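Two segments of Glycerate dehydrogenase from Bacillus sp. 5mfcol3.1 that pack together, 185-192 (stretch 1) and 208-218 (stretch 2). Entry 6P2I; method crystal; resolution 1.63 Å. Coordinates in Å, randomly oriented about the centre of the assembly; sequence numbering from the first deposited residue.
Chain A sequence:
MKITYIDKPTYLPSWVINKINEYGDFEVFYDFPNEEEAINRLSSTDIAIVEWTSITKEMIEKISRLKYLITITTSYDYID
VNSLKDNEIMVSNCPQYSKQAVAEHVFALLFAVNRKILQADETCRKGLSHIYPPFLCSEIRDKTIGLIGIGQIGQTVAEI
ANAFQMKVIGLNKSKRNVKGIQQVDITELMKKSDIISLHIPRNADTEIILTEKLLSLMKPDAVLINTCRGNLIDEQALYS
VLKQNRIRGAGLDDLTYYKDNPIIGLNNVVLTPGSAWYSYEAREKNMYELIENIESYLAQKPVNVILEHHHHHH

Stretch 1 (185-192) DITELMKK
Stretch 2, residues 208-218: IILTEKLLSLM

No direct hydrogen bond joins the two stretches; one water bridges them, donating to Lys191 O (2.9 Å) and to Leu217 O (2.6 Å). The rest of the contact is mainly apolar packing.

Residues 186-192 form a helix. Asp185 caps it: chi1 is p, and Asp185 OD1 accepts from Glu188 N at 3.0 Å. Thr211, also p, starts the second helix at 212, with Thr211 OG1 accepting from Leu214 N at 3.1 Å. A type I turn runs from Leu215 to Met218. The backbones come close here, with CA-CA distances of 5.4 Å for both Met190-Met218 and Lys191-Leu217.

Met190 is the residue most covered by the other stretch, with 125 Å² buried. Its CB points toward stretch 2, and its rotamer is m, m, m. Met190 SD lies 3.8 Å from Leu210 CD2. Met190 CE lies 3.5 Å from Leu214 O and 3.9 Å from Met218 CG, so the thioether end packs against backbone as well as side chains. Met190 CB is 4.2 Å from Leu217 CB.

Ile186 (chi1 t, chi2 146°) also points toward stretch 2. Ile186 CD1 meets Ile209 CD1 at 4.0 Å and Leu210 CD2 at 4.1 Å. Ile186 CG1 meets Leu214 CD1 at 4.1 Å. Leu214 and Leu217, both m, t, have CA-to-CB bonds that point toward stretch 1. Thr187 CG2 reaches Leu217 CD1 at 4.0 Å.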

# COMPACT_ATOMS: atom_id res chain seq x y z
N ASP A 185 -2.05 -22.94 15.19
CA ASP A 185 -1.68 -23.87 14.13
C ASP A 185 -2.20 -23.38 12.77
O ASP A 185 -2.95 -22.40 12.69
CB ASP A 185 -2.14 -25.30 14.47
CG ASP A 185 -3.65 -25.53 14.32
OD1 ASP A 185 -4.42 -24.60 14.00
OD2 ASP A 185 -4.08 -26.68 14.56
N ILE A 186 -1.76 -24.04 11.70
CA ILE A 186 -1.98 -23.49 10.36
C ILE A 186 -3.46 -23.57 9.97
O ILE A 186 -3.96 -22.72 9.23
CB ILE A 186 -1.08 -24.19 9.32
CG1 ILE A 186 -1.14 -23.46 7.98
CG2 ILE A 186 -1.46 -25.67 9.15
CD1 ILE A 186 0.19 -23.49 7.21
N THR A 187 -4.17 -24.59 10.46
CA THR A 187 -5.60 -24.71 10.17
C THR A 187 -6.36 -23.52 10.74
O THR A 187 -7.15 -22.88 10.04
CB THR A 187 -6.14 -26.02 10.73
OG1 THR A 187 -5.54 -27.12 10.04
CG2 THR A 187 -7.65 -26.09 10.58
N GLU A 188 -6.12 -23.20 12.02
CA GLU A 188 -6.75 -22.02 12.60
C GLU A 188 -6.31 -20.75 11.88
O GLU A 188 -7.12 -19.86 11.64
CB GLU A 188 -6.46 -21.91 14.09
CG GLU A 188 -7.19 -20.74 14.72
CD GLU A 188 -7.05 -20.67 16.22
OE1 GLU A 188 -6.34 -21.52 16.79
OE2 GLU A 188 -7.66 -19.76 16.82
N LEU A 189 -5.02 -20.66 11.53
CA LEU A 189 -4.57 -19.46 10.83
C LEU A 189 -5.34 -19.27 9.53
O LEU A 189 -5.80 -18.16 9.23
CB LEU A 189 -3.07 -19.54 10.54
CG LEU A 189 -2.41 -18.25 10.04
CD1 LEU A 189 -0.97 -18.19 10.54
CD2 LEU A 189 -2.47 -18.10 8.50
N MET A 190 -5.49 -20.34 8.75
CA MET A 190 -6.20 -20.23 7.48
C MET A 190 -7.67 -19.89 7.69
O MET A 190 -8.25 -19.16 6.88
CB MET A 190 -6.06 -21.53 6.67
CG MET A 190 -4.61 -21.91 6.34
SD MET A 190 -3.75 -20.67 5.36
CE MET A 190 -4.53 -20.88 3.76
N LYS A 191 -8.28 -20.40 8.76
CA LYS A 191 -9.70 -20.15 9.00
C LYS A 191 -9.95 -18.72 9.47
O LYS A 191 -10.95 -18.10 9.09
CB LYS A 191 -10.25 -21.13 10.03
CG LYS A 191 -10.48 -22.54 9.53
CD LYS A 191 -10.93 -23.43 10.68
CE LYS A 191 -11.21 -24.85 10.23
NZ LYS A 191 -11.32 -25.77 11.40
N LYS A 192 -9.06 -18.18 10.31
CA LYS A 192 -9.37 -16.95 11.04
C LYS A 192 -8.77 -15.70 10.41
O LYS A 192 -9.21 -14.59 10.75
CB LYS A 192 -8.89 -17.05 12.49
CG LYS A 192 -9.50 -18.19 13.30
CD LYS A 192 -10.99 -18.03 13.48
CE LYS A 192 -11.39 -18.23 14.94
NZ LYS A 192 -10.90 -19.53 15.50
N ILE A 208 4.86 -26.65 -0.82
CA ILE A 208 3.41 -26.88 -0.88
C ILE A 208 2.84 -26.97 0.53
O ILE A 208 2.00 -27.83 0.83
CB ILE A 208 3.06 -28.15 -1.68
CG1 ILE A 208 4.01 -28.34 -2.86
CG2 ILE A 208 1.62 -28.08 -2.19
CD1 ILE A 208 3.78 -27.35 -3.98
N ILE A 209 3.30 -26.09 1.42
CA ILE A 209 2.72 -26.06 2.76
C ILE A 209 1.28 -25.58 2.70
O ILE A 209 0.44 -26.02 3.50
CB ILE A 209 3.58 -25.20 3.71
CG1 ILE A 209 3.17 -25.46 5.17
CG2 ILE A 209 3.49 -23.72 3.36
CD1 ILE A 209 3.90 -24.59 6.18
N LEU A 210 0.95 -24.70 1.75
CA LEU A 210 -0.44 -24.28 1.54
C LEU A 210 -1.06 -25.25 0.55
O LEU A 210 -1.03 -25.05 -0.67
CB LEU A 210 -0.51 -22.84 1.05
CG LEU A 210 -0.21 -21.74 2.08
CD1 LEU A 210 -0.73 -20.39 1.59
CD2 LEU A 210 -0.81 -22.10 3.43
N THR A 211 -1.62 -26.33 1.08
CA THR A 211 -2.26 -27.36 0.28
C THR A 211 -3.60 -26.87 -0.26
O THR A 211 -4.15 -25.85 0.17
CB THR A 211 -2.47 -28.61 1.13
OG1 THR A 211 -3.30 -28.27 2.25
CG2 THR A 211 -1.13 -29.11 1.66
N GLU A 212 -4.15 -27.63 -1.21
CA GLU A 212 -5.50 -27.37 -1.69
C GLU A 212 -6.49 -27.36 -0.53
O GLU A 212 -7.37 -26.49 -0.45
CB GLU A 212 -5.92 -28.41 -2.73
CG GLU A 212 -7.33 -28.19 -3.27
CD GLU A 212 -7.74 -29.23 -4.29
OE1 GLU A 212 -6.90 -30.08 -4.65
OE2 GLU A 212 -8.91 -29.20 -4.73
N LYS A 213 -6.36 -28.32 0.39
CA LYS A 213 -7.26 -28.38 1.54
C LYS A 213 -7.16 -27.12 2.40
O LYS A 213 -8.18 -26.52 2.75
CB LYS A 213 -6.95 -29.62 2.38
CG LYS A 213 -7.92 -29.86 3.53
N LEU A 214 -5.93 -26.71 2.74
CA LEU A 214 -5.76 -25.52 3.57
C LEU A 214 -6.28 -24.28 2.86
O LEU A 214 -6.90 -23.41 3.49
CB LEU A 214 -4.29 -25.35 3.95
CG LEU A 214 -3.80 -26.32 5.02
CD1 LEU A 214 -2.29 -26.18 5.20
CD2 LEU A 214 -4.54 -26.08 6.33
N LEU A 215 -6.01 -24.15 1.56
CA LEU A 215 -6.52 -23.01 0.81
C LEU A 215 -8.04 -22.96 0.81
O LEU A 215 -8.63 -21.88 0.78
CB LEU A 215 -5.98 -23.04 -0.63
CG LEU A 215 -4.49 -22.76 -0.81
CD1 LEU A 215 -4.05 -23.21 -2.19
CD2 LEU A 215 -4.20 -21.27 -0.60
N SER A 216 -8.70 -24.12 0.86
CA SER A 216 -10.16 -24.13 0.85
C SER A 216 -10.76 -23.60 2.14
O SER A 216 -11.97 -23.38 2.19
CB SER A 216 -10.68 -25.54 0.59
OG SER A 216 -10.56 -26.35 1.75
N LEU A 217 -9.95 -23.41 3.18
CA LEU A 217 -10.45 -22.91 4.45
C LEU A 217 -10.50 -21.38 4.52
O LEU A 217 -11.09 -20.84 5.46
CB LEU A 217 -9.60 -23.44 5.61
CG LEU A 217 -9.43 -24.96 5.70
CD1 LEU A 217 -8.41 -25.28 6.77
CD2 LEU A 217 -10.76 -25.64 6.00
N MET A 218 -9.90 -20.69 3.55
CA MET A 218 -9.79 -19.23 3.59
C MET A 218 -11.15 -18.57 3.67
O MET A 218 -12.16 -19.10 3.18
CB MET A 218 -9.03 -18.71 2.37
CG MET A 218 -7.69 -19.37 2.15
SD MET A 218 -6.44 -18.35 1.35
CE MET A 218 -6.83 -18.63 -0.39
O HOH W 1 -12.57 -19.34 7.02